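Local coordinates for protein Pre-mRNA splicing factor PRP8 (Cyanidioschyzon merolae, PDB 6NQI) that probably binds spliceosomal snRNAs and intron RNA during pre-mRNA splicing, the present chain being its RNase H-like (RH) domain, at residues 41-44 with 45-49; 91-94 with 95-99; 145-149 with 150-154. All coordinates share one frame; numbering follows the deposited sequence.

Contact 1: 41-44 with 45-49; sequences KIVH and RTTWA
Where the chain leaves strand 37-43, the H44 carbonyl closes a beta turn by accepting T47 N at 3.1 Å, and the next two bonds, W48 N to R45 O and A49 N to T46 O, carry the coil onward with the same three-residue spacing. T47 grips that carbonyl a second time: its OG1 donates to H44 O at 2.8 Å. With OG1 turned beside its own backbone N (chi1 -56°), hydroxyl and amide of one residue reach the same oxygen. The hydroxyl comes in only slightly tilted from the carbonyl plane, whereas the amide approaches from well above it. V43, the last strand residue, meets the T47 side chain at about a right angle, its CG1 lying 3.7 Å from T47 OG1. The same methyl comes near the indole, 4.4 Å from W48 CZ2, and T47 CG2 sits over the centre of one face of that ring. H44 CG lies opposite its own backbone N (chi1 -152°), and the ring edge is offered to T46. T46 N approaches that edge, near the ring plane, and makes a weak bond to H44 ND1 at 3.5 Å, while T46 CG2 lies 3.6 Å from the same ND1. The R45 guanidinium is turned 55° from the imidazole, with NH2 3.8 Å from H44 CE1. Beyond the turn, R45 N bonds to N25 OD1, H44 N to S135 OG, and W48 meets Y20 edge-to-face, linking the turn to strands 24-32 and 11-21 and to the residues just before strand 137-141. The doubly held H44 carbonyl probably helps hold both the turn and the T47 hydroxyl. If the weak bonds of H44 ND1 to T46 N and of H44 NE2 to A132 O both hold, the imidazole would probably carry a proton on NE2.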
ATOM      1  N   LYS A  41       6.462   3.302   2.634  1.00 50.39           N
ATOM      2  CA  LYS A  41       7.266   3.755   3.758  1.00 51.05           C
ATOM      3  C   LYS A  41       8.261   2.645   4.091  1.00 54.78           C
ATOM      4  O   LYS A  41       7.877   1.609   4.638  1.00 56.64           O
ATOM      5  CB  LYS A  41       6.371   4.104   4.948  1.00 49.14           C
ATOM      6  CG  LYS A  41       7.130   4.370   6.214  1.00 50.71           C
ATOM      7  CD  LYS A  41       7.864   5.720   6.184  1.00 50.43           C
ATOM      8  CE  LYS A  41       8.407   6.071   7.575  1.00 52.36           C
ATOM      9  NZ  LYS A  41       9.148   7.362   7.577  1.00 52.42           N
ATOM     10  N   ILE A  42       9.528   2.849   3.752  1.00 56.63           N
ATOM     11  CA  ILE A  42      10.559   1.852   4.046  1.00 59.70           C
ATOM     12  C   ILE A  42      10.909   1.929   5.528  1.00 61.48           C
ATOM     13  O   ILE A  42      11.251   2.999   6.031  1.00 60.83           O
ATOM     14  CB  ILE A  42      11.801   2.064   3.161  1.00 60.06           C
ATOM     15  CG1 ILE A  42      11.382   2.138   1.679  1.00 58.58           C
ATOM     16  CG2 ILE A  42      12.788   0.959   3.381  1.00 62.09           C
ATOM     17  CD1 ILE A  42      12.477   2.536   0.718  1.00 58.84           C
ATOM     18  N   VAL A  43      10.756   0.810   6.240  1.00 51.78           N
ATOM     19  CA  VAL A  43      11.076   0.686   7.666  1.00 53.74           C
ATOM     20  C   VAL A  43      12.498   0.126   7.793  1.00 54.45           C
ATOM     21  O   VAL A  43      12.749  -1.046   7.483  1.00 54.25           O
ATOM     22  CB  VAL A  43      10.065  -0.209   8.395  1.00 55.17           C
ATOM     23  CG1 VAL A  43      10.476  -0.417   9.852  1.00 57.01           C
ATOM     24  CG2 VAL A  43       8.666   0.390   8.303  1.00 54.05           C
ATOM     25  N   HIS A  44      13.437   0.949   8.256  1.00 60.81           N
ATOM     26  CA  HIS A  44      14.826   0.519   8.291  1.00 60.69           C
ATOM     27  C   HIS A  44      15.071  -0.546   9.353  1.00 61.19           C
ATOM     28  O   HIS A  44      14.377  -0.611  10.369  1.00 62.12           O
ATOM     29  CB  HIS A  44      15.740   1.706   8.536  1.00 60.48           C
ATOM     30  CG  HIS A  44      17.103   1.519   7.963  1.00 60.01           C
ATOM     31  ND1 HIS A  44      18.155   1.003   8.691  1.00 60.20           N
ATOM     32  CD2 HIS A  44      17.575   1.744   6.714  1.00 59.32           C
ATOM     33  CE1 HIS A  44      19.222   0.940   7.916  1.00 59.59           C
ATOM     34  NE2 HIS A  44      18.897   1.384   6.715  1.00 59.18           N
ATOM     35  N   ARG A  45      16.104  -1.367   9.123  1.00 73.36           N
ATOM     36  CA  ARG A  45      16.408  -2.437  10.060  1.00 73.10           C
ATOM     37  C   ARG A  45      16.776  -1.935  11.444  1.00 74.31           C
ATOM     38  O   ARG A  45      16.540  -2.655  12.419  1.00 75.32           O
ATOM     39  CB  ARG A  45      17.593  -3.271   9.579  1.00 71.91           C
ATOM     40  CG  ARG A  45      17.354  -4.290   8.524  1.00 70.55           C
ATOM     41  CD  ARG A  45      18.688  -4.625   7.905  1.00 69.64           C
ATOM     42  NE  ARG A  45      19.192  -3.403   7.297  1.00 69.84           N
ATOM     43  CZ  ARG A  45      20.329  -3.290   6.624  1.00 71.70           C
ATOM     44  NH1 ARG A  45      21.137  -4.340   6.466  1.00 74.50           N
ATOM     45  NH2 ARG A  45      20.663  -2.110   6.115  1.00 72.24           N
ATOM     46  N   THR A  46      17.293  -0.706  11.576  1.00 59.20           N
ATOM     47  CA  THR A  46      17.715  -0.274  12.909  1.00 60.40           C
ATOM     48  C   THR A  46      16.529  -0.206  13.852  1.00 61.03           C
ATOM     49  O   THR A  46      16.702  -0.330  15.072  1.00 61.86           O
ATOM     50  CB  THR A  46      18.445   1.077  12.864  1.00 60.98           C
ATOM     51  OG1 THR A  46      17.551   2.106  12.411  1.00 60.53           O
ATOM     52  CG2 THR A  46      19.661   0.999  11.938  1.00 61.76           C
ATOM     53  N   THR A  47      15.322  -0.033  13.290  1.00 61.03           N
ATOM     54  CA  THR A  47      14.091  -0.091  14.067  1.00 62.45           C
ATOM     55  C   THR A  47      14.092  -1.297  14.997  1.00 63.24           C
ATOM     56  O   THR A  47      13.850  -1.171  16.202  1.00 64.92           O
ATOM     57  CB  THR A  47      12.891  -0.156  13.110  1.00 62.58           C
ATOM     58  OG1 THR A  47      12.921   0.952  12.207  1.00 61.21           O
ATOM     59  CG2 THR A  47      11.574  -0.175  13.852  1.00 64.08           C
ATOM     60  N   TRP A  48      14.466  -2.459  14.476  1.00 56.52           N
ATOM     61  CA  TRP A  48      14.326  -3.687  15.241  1.00 56.69           C
ATOM     62  C   TRP A  48      15.548  -4.031  16.085  1.00 56.12           C
ATOM     63  O   TRP A  48      15.456  -4.942  16.914  1.00 56.26           O
ATOM     64  CB  TRP A  48      14.027  -4.853  14.286  1.00 55.48           C
ATOM     65  CG  TRP A  48      12.967  -4.533  13.342  1.00 55.61           C
ATOM     66  CD1 TRP A  48      13.094  -4.299  12.004  1.00 54.77           C
ATOM     67  CD2 TRP A  48      11.581  -4.396  13.646  1.00 56.50           C
ATOM     68  NE1 TRP A  48      11.860  -4.017  11.455  1.00 54.89           N
ATOM     69  CE2 TRP A  48      10.920  -4.071  12.448  1.00 55.84           C
ATOM     70  CE3 TRP A  48      10.838  -4.523  14.815  1.00 57.62           C
ATOM     71  CZ2 TRP A  48       9.555  -3.878  12.388  1.00 55.67           C
ATOM     72  CZ3 TRP A  48       9.503  -4.330  14.761  1.00 57.93           C
ATOM     73  CH2 TRP A  48       8.859  -4.013  13.553  1.00 56.56           C
ATOM     74  N   ALA A  49      16.660  -3.313  15.925  1.00 60.66           N
ATOM     75  CA  ALA A  49      17.856  -3.636  16.691  1.00 59.91           C
ATOM     76  C   ALA A  49      17.536  -3.599  18.177  1.00 60.99           C
ATOM     77  O   ALA A  49      16.918  -2.649  18.669  1.00 62.24           O
ATOM     78  CB  ALA A  49      18.977  -2.659  16.352  1.00 59.16           C
TER

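Contact 2: 91-94 with 95-99; sequences DPLK and TLLAG
L93 and L97 face the protein interior from the last turns of helix 90-97, the helical connection between strands 81-84 and 107-108 in a beta-alpha-beta unit. Four residues apart, they stand one turn from each other on the same side of the helix. L93 CG lies anti to its backbone N (chi1 -176°), which leans the branch along the helix until CD1 is 3.9 Å from L97 CG. L97 sets both CG and CD1 against that methyl. The two leucines run obliquely past one another. L93 continues on to I82 and L84 of strand 81-84, L97 to L67 of helix 54-71. With an alanine in place of L97, L93 CD1 and L67 would probably both lose their leucine neighbour, leaving a gap between the helix end and helix 54-71. The backbone supplies two regular bonds, T95 N to D91 O and L96 N to P92 O, while L97 N is shared between L93 O and K94 O. D91 O also accepts T95 OG1, which, beside its own backbone N, folds back onto the preceding turn and meets the oxygen at 3.1 Å from well above the carbonyl plane. Next to it L96 CG lies 3.5 Å from P92 O; L96 and P92 both touch W60. At the end, K94 O takes two amides, A98 N at 3.0 Å nearly in line with the carbonyl and L97 N at 3.0 Å from above its plane. A98 then departs from helical angles and G99 follows with positive phi. A helix that tightens over its last turn, at the K94 carbonyl, and buries its leucine side against sheet and helix is the arrangement of an amphipathic crossover helix in an alpha/beta fold.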
ATOM      1  N   ASP A  91      -6.784  -0.419  17.522  1.00 70.68           N
ATOM      2  CA  ASP A  91      -6.754   0.329  18.777  1.00 71.17           C
ATOM      3  C   ASP A  91      -5.655   1.381  18.813  1.00 71.95           C
ATOM      4  O   ASP A  91      -5.954   2.535  19.166  1.00 72.99           O
ATOM      5  CB  ASP A  91      -6.594  -0.623  19.964  1.00 72.21           C
ATOM      6  CG  ASP A  91      -7.910  -1.188  20.455  1.00 75.73           C
ATOM      7  OD1 ASP A  91      -8.983  -0.691  20.014  1.00 76.15           O
ATOM      8  OD2 ASP A  91      -7.849  -2.048  21.376  1.00 78.86           O
ATOM      9  N   PRO A  92      -4.380   1.067  18.503  1.00 50.98           N
ATOM     10  CA  PRO A  92      -3.342   2.119  18.536  1.00 51.85           C
ATOM     11  C   PRO A  92      -3.647   3.308  17.647  1.00 53.57           C
ATOM     12  O   PRO A  92      -3.521   4.460  18.086  1.00 55.07           O
ATOM     13  CB  PRO A  92      -2.082   1.367  18.089  1.00 51.06           C
ATOM     14  CG  PRO A  92      -2.305  -0.035  18.561  1.00 49.75           C
ATOM     15  CD  PRO A  92      -3.779  -0.272  18.341  1.00 49.68           C
ATOM     16  N   LEU A  93      -4.052   3.057  16.401  1.00 48.27           N
ATOM     17  CA  LEU A  93      -4.430   4.150  15.513  1.00 50.35           C
ATOM     18  C   LEU A  93      -5.498   5.044  16.138  1.00 51.69           C
ATOM     19  O   LEU A  93      -5.329   6.266  16.235  1.00 53.83           O
ATOM     20  CB  LEU A  93      -4.918   3.592  14.189  1.00 50.14           C
ATOM     21  CG  LEU A  93      -5.250   4.672  13.177  1.00 52.68           C
ATOM     22  CD1 LEU A  93      -4.064   5.594  12.998  1.00 54.21           C
ATOM     23  CD2 LEU A  93      -5.623   4.012  11.877  1.00 51.91           C
ATOM     24  N   LYS A  94      -6.611   4.456  16.569  1.00 68.98           N
ATOM     25  CA  LYS A  94      -7.627   5.268  17.228  1.00 69.95           C
ATOM     26  C   LYS A  94      -7.016   6.106  18.352  1.00 70.54           C
ATOM     27  O   LYS A  94      -7.287   7.311  18.444  1.00 71.76           O
ATOM     28  CB  LYS A  94      -8.774   4.380  17.710  1.00 68.52           C
ATOM     29  CG  LYS A  94      -9.603   3.853  16.538  1.00 68.11           C
ATOM     30  CD  LYS A  94     -10.544   2.746  16.974  1.00 67.69           C
ATOM     31  CE  LYS A  94     -11.453   2.319  15.842  1.00 66.66           C
ATOM     32  NZ  LYS A  94     -12.680   3.188  15.721  1.00 70.05           N
ATOM     33  N   THR A  95      -6.126   5.511  19.170  1.00 59.40           N
ATOM     34  CA  THR A  95      -5.549   6.271  20.283  1.00 61.02           C
ATOM     35  C   THR A  95      -4.771   7.479  19.781  1.00 62.41           C
ATOM     36  O   THR A  95      -4.876   8.570  20.347  1.00 64.22           O
ATOM     37  CB  THR A  95      -4.608   5.412  21.126  1.00 60.79           C
ATOM     38  OG1 THR A  95      -5.308   4.279  21.643  1.00 62.21           O
ATOM     39  CG2 THR A  95      -4.084   6.235  22.301  1.00 64.10           C
ATOM     40  N   LEU A  96      -3.999   7.313  18.707  1.00 52.48           N
ATOM     41  CA  LEU A  96      -3.213   8.440  18.227  1.00 55.22           C
ATOM     42  C   LEU A  96      -4.066   9.478  17.507  1.00 57.24           C
ATOM     43  O   LEU A  96      -3.595  10.602  17.300  1.00 58.18           O
ATOM     44  CB  LEU A  96      -2.093   7.959  17.307  1.00 54.97           C
ATOM     45  CG  LEU A  96      -1.091   6.966  17.907  1.00 51.99           C
ATOM     46  CD1 LEU A  96       0.118   6.730  17.024  1.00 51.80           C
ATOM     47  CD2 LEU A  96      -0.668   7.402  19.288  1.00 52.08           C
ATOM     48  N   LEU A  97      -5.297   9.136  17.107  1.00 57.08           N
ATOM     49  CA  LEU A  97      -6.153  10.080  16.395  1.00 57.92           C
ATOM     50  C   LEU A  97      -7.125  10.788  17.322  1.00 58.08           C
ATOM     51  O   LEU A  97      -7.710  11.805  16.929  1.00 60.04           O
ATOM     52  CB  LEU A  97      -6.935   9.373  15.275  1.00 57.14           C
ATOM     53  CG  LEU A  97      -6.113   8.683  14.186  1.00 56.88           C
ATOM     54  CD1 LEU A  97      -6.938   8.370  12.979  1.00 56.36           C
ATOM     55  CD2 LEU A  97      -4.975   9.592  13.798  1.00 57.15           C
ATOM     56  N   ALA A  98      -7.299  10.268  18.534  1.00 59.57           N
ATOM     57  CA  ALA A  98      -8.141  10.912  19.522  1.00 64.51           C
ATOM     58  C   ALA A  98      -7.696  12.352  19.736  1.00 67.66           C
ATOM     59  O   ALA A  98      -6.498  12.647  19.779  1.00 66.85           O
ATOM     60  CB  ALA A  98      -8.074  10.130  20.832  1.00 66.19           C
ATOM     61  N   GLY A  99      -8.671  13.252  19.880  1.00 71.84           N
ATOM     62  CA  GLY A  99      -8.391  14.654  20.098  1.00 75.93           C
ATOM     63  C   GLY A  99      -7.937  15.438  18.884  1.00 74.79           C
ATOM     64  O   GLY A  99      -7.668  16.640  19.018  1.00 78.78           O
TER

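Contact 3: 145-149 with 150-154; sequences DWLEH and VPVWI
V150 opens the second half of this turn by bonding its backbone N to W146 O, 2.9 Å away and fairly straight at 158°. H149 N donates to the same oxygen, so W146 O receives two amides and the chain is drawn into a tight coil just ahead of helix 152-168. One V150 methyl, CG2, stands between the backbone N and the carbonyl carbon of its own residue and faces back to W146, 3.4 Å from W146 O and 4.0 Å from W146 CB. P151 follows at the N-cap position; its CB sits above one face of the W153 indole, displaced toward the rim. V152, the first helical residue, returns to the loop: its CG2 touches L147 CD2 at 3.9 Å, the two side chains passing obliquely. With CG beside its own backbone N (chi1 -63°), the leucine carries CD2 across to V152 CA as well, also at 3.9 Å. W153 meets the ring of W7, and I154 N makes a weak bond to P151 O in the first turn of the helix. W146 itself is buried, in a cation-pi contact with R158 and edge-to-face with W204. The polar content here is thus mostly backbone: the paired amides on W146 O probably help set the bend, while V150 against W146 packs the turn on itself and L147 against V152 rests the loop on the first turn of helix 152-168.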
ATOM      1  N   ASP A 145      -1.297   5.265 -16.001  1.00 68.21           N
ATOM      2  CA  ASP A 145      -2.137   6.129 -16.818  1.00 72.35           C
ATOM      3  C   ASP A 145      -3.457   5.451 -17.145  1.00 72.37           C
ATOM      4  O   ASP A 145      -4.050   5.729 -18.187  1.00 76.76           O
ATOM      5  CB  ASP A 145      -1.422   6.493 -18.115  1.00 77.80           C
ATOM      6  CG  ASP A 145      -1.140   5.267 -18.984  1.00 78.87           C
ATOM      7  OD1 ASP A 145      -1.241   5.369 -20.232  1.00 83.97           O
ATOM      8  OD2 ASP A 145      -0.832   4.196 -18.407  1.00 75.10           O
ATOM      9  N   TRP A 146      -3.908   4.525 -16.299  1.00 63.43           N
ATOM     10  CA  TRP A 146      -5.124   3.790 -16.630  1.00 63.99           C
ATOM     11  C   TRP A 146      -6.344   4.711 -16.676  1.00 66.13           C
ATOM     12  O   TRP A 146      -7.188   4.589 -17.574  1.00 69.76           O
ATOM     13  CB  TRP A 146      -5.345   2.643 -15.643  1.00 59.56           C
ATOM     14  CG  TRP A 146      -4.196   1.689 -15.564  1.00 59.08           C
ATOM     15  CD1 TRP A 146      -3.151   1.572 -16.444  1.00 60.95           C
ATOM     16  CD2 TRP A 146      -4.003   0.675 -14.574  1.00 60.68           C
ATOM     17  NE1 TRP A 146      -2.306   0.566 -16.042  1.00 63.12           N
ATOM     18  CE2 TRP A 146      -2.801   0.000 -14.894  1.00 63.13           C
ATOM     19  CE3 TRP A 146      -4.724   0.280 -13.437  1.00 58.71           C
ATOM     20  CZ2 TRP A 146      -2.303  -1.049 -14.123  1.00 62.67           C
ATOM     21  CZ3 TRP A 146      -4.227  -0.761 -12.664  1.00 58.27           C
ATOM     22  CH2 TRP A 146      -3.023  -1.415 -13.014  1.00 60.15           C
ATOM     23  N   LEU A 147      -6.424   5.683 -15.756  1.00 64.65           N
ATOM     24  CA  LEU A 147      -7.564   6.593 -15.743  1.00 67.17           C
ATOM     25  C   LEU A 147      -7.685   7.388 -17.043  1.00 73.41           C
ATOM     26  O   LEU A 147      -8.691   8.087 -17.235  1.00 76.70           O
ATOM     27  CB  LEU A 147      -7.468   7.538 -14.540  1.00 65.13           C
ATOM     28  CG  LEU A 147      -7.537   6.844 -13.179  1.00 59.70           C
ATOM     29  CD1 LEU A 147      -7.844   7.840 -12.066  1.00 58.91           C
ATOM     30  CD2 LEU A 147      -8.497   5.660 -13.146  1.00 58.41           C
ATOM     31  N   GLU A 148      -6.705   7.276 -17.943  1.00 82.06           N
ATOM     32  CA  GLU A 148      -6.844   7.851 -19.275  1.00 88.63           C
ATOM     33  C   GLU A 148      -7.815   7.070 -20.147  1.00 91.28           C
ATOM     34  O   GLU A 148      -8.481   7.651 -21.011  1.00 96.94           O
ATOM     35  CB  GLU A 148      -5.489   7.852 -19.975  1.00 90.58           C
ATOM     36  CG  GLU A 148      -4.507   8.828 -19.430  1.00 90.31           C
ATOM     37  CD  GLU A 148      -4.810  10.219 -19.912  1.00 96.26           C
ATOM     38  OE1 GLU A 148      -4.341  10.582 -21.026  1.00101.94           O
ATOM     39  OE2 GLU A 148      -5.550  10.924 -19.180  1.00 95.74           O
ATOM     40  N   HIS A 149      -7.907   5.762 -19.932  1.00 97.81           N
ATOM     41  CA  HIS A 149      -8.579   4.861 -20.856  1.00100.77           C
ATOM     42  C   HIS A 149      -9.643   3.986 -20.231  1.00 98.11           C
ATOM     43  O   HIS A 149     -10.444   3.408 -20.979  1.00101.54           O
ATOM     44  CB  HIS A 149      -7.568   3.955 -21.565  1.00101.37           C
ATOM     45  CG  HIS A 149      -6.494   4.691 -22.303  1.00104.85           C
ATOM     46  ND1 HIS A 149      -5.370   5.192 -21.685  1.00102.24           N
ATOM     47  CD2 HIS A 149      -6.378   5.009 -23.617  1.00111.36           C
ATOM     48  CE1 HIS A 149      -4.612   5.793 -22.583  1.00106.99           C
ATOM     49  NE2 HIS A 149      -5.201   5.698 -23.763  1.00112.57           N
ATOM     50  N   VAL A 150      -9.649   3.810 -18.914  1.00 76.28           N
ATOM     51  CA  VAL A 150     -10.652   2.969 -18.272  1.00 74.19           C
ATOM     52  C   VAL A 150     -11.329   3.805 -17.198  1.00 72.32           C
ATOM     53  O   VAL A 150     -10.791   4.836 -16.764  1.00 71.43           O
ATOM     54  CB  VAL A 150     -10.033   1.696 -17.645  1.00 69.84           C
ATOM     55  CG1 VAL A 150      -9.237   0.897 -18.672  1.00 71.99           C
ATOM     56  CG2 VAL A 150      -9.200   2.049 -16.402  1.00 64.77           C
ATOM     57  N   PRO A 151     -12.514   3.393 -16.760  1.00 74.08           N
ATOM     58  CA  PRO A 151     -13.129   4.040 -15.602  1.00 72.11           C
ATOM     59  C   PRO A 151     -12.377   3.661 -14.342  1.00 66.31           C
ATOM     60  O   PRO A 151     -11.554   2.743 -14.329  1.00 63.93           O
ATOM     61  CB  PRO A 151     -14.554   3.488 -15.608  1.00 74.31           C
ATOM     62  CG  PRO A 151     -14.809   3.213 -17.046  1.00 79.43           C
ATOM     63  CD  PRO A 151     -13.511   2.705 -17.597  1.00 78.16           C
ATOM     64  N   VAL A 152     -12.685   4.374 -13.257  1.00 71.67           N
ATOM     65  CA  VAL A 152     -11.936   4.185 -12.016  1.00 66.76           C
ATOM     66  C   VAL A 152     -12.100   2.764 -11.492  1.00 64.23           C
ATOM     67  O   VAL A 152     -11.146   2.158 -10.993  1.00 61.14           O
ATOM     68  CB  VAL A 152     -12.361   5.233 -10.971  1.00 66.24           C
ATOM     69  CG1 VAL A 152     -11.765   4.892  -9.614  1.00 61.66           C
ATOM     70  CG2 VAL A 152     -11.890   6.621 -11.407  1.00 68.83           C
ATOM     71  N   TRP A 153     -13.306   2.195 -11.610  1.00 67.13           N
ATOM     72  CA  TRP A 153     -13.504   0.856 -11.058  1.00 65.41           C
ATOM     73  C   TRP A 153     -12.673  -0.196 -11.790  1.00 65.35           C
ATOM     74  O   TRP A 153     -12.219  -1.159 -11.160  1.00 63.04           O
ATOM     75  CB  TRP A 153     -14.988   0.475 -11.050  1.00 68.31           C
ATOM     76  CG  TRP A 153     -15.741   0.393 -12.368  1.00 73.24           C
ATOM     77  CD1 TRP A 153     -15.854  -0.707 -13.180  1.00 75.46           C
ATOM     78  CD2 TRP A 153     -16.541   1.419 -12.980  1.00 77.25           C
ATOM     79  NE1 TRP A 153     -16.659  -0.421 -14.260  1.00 80.50           N
ATOM     80  CE2 TRP A 153     -17.089   0.877 -14.161  1.00 81.71           C
ATOM     81  CE3 TRP A 153     -16.834   2.746 -12.653  1.00 78.06           C
ATOM     82  CZ2 TRP A 153     -17.906   1.617 -15.008  1.00 86.87           C
ATOM     83  CZ3 TRP A 153     -17.644   3.474 -13.496  1.00 83.25           C
ATOM     84  CH2 TRP A 153     -18.170   2.911 -14.659  1.00 87.59           C
ATOM     85  N   ILE A 154     -12.448  -0.022 -13.101  1.00 64.37           N
ATOM     86  CA  ILE A 154     -11.619  -0.955 -13.865  1.00 64.96           C
ATOM     87  C   ILE A 154     -10.161  -0.866 -13.435  1.00 61.64           C
ATOM     88  O   ILE A 154      -9.480  -1.888 -13.308  1.00 60.57           O
ATOM     89  CB  ILE A 154     -11.772  -0.719 -15.377  1.00 69.68           C
ATOM     90  CG1 ILE A 154     -13.137  -1.203 -15.850  1.00 73.54           C
ATOM     91  CG2 ILE A 154     -10.717  -1.503 -16.132  1.00 70.39           C
ATOM     92  CD1 ILE A 154     -13.354  -2.678 -15.593  1.00 73.39           C
TER

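How the contacts relate
The three contacts follow one another along the chain of a single domain built round a mixed sheet. Contact 1 leaves strand 37-43 on the way to helix 54-71, and contact 2 ends helix 90-97; their centres are 23 Å apart, and both send side chains to helix 54-71, T47 and W48 to L57, L96 to W60. Contact 3 links strand 137-141, the sheet neighbour of 37-43, to helix 152-168. Its centre lies 35 Å from each of the others, and it is across the chain's centre from contact 1. None touches another; they lie at a strand exit, a helix end and a helix start of this RNase H-like domain.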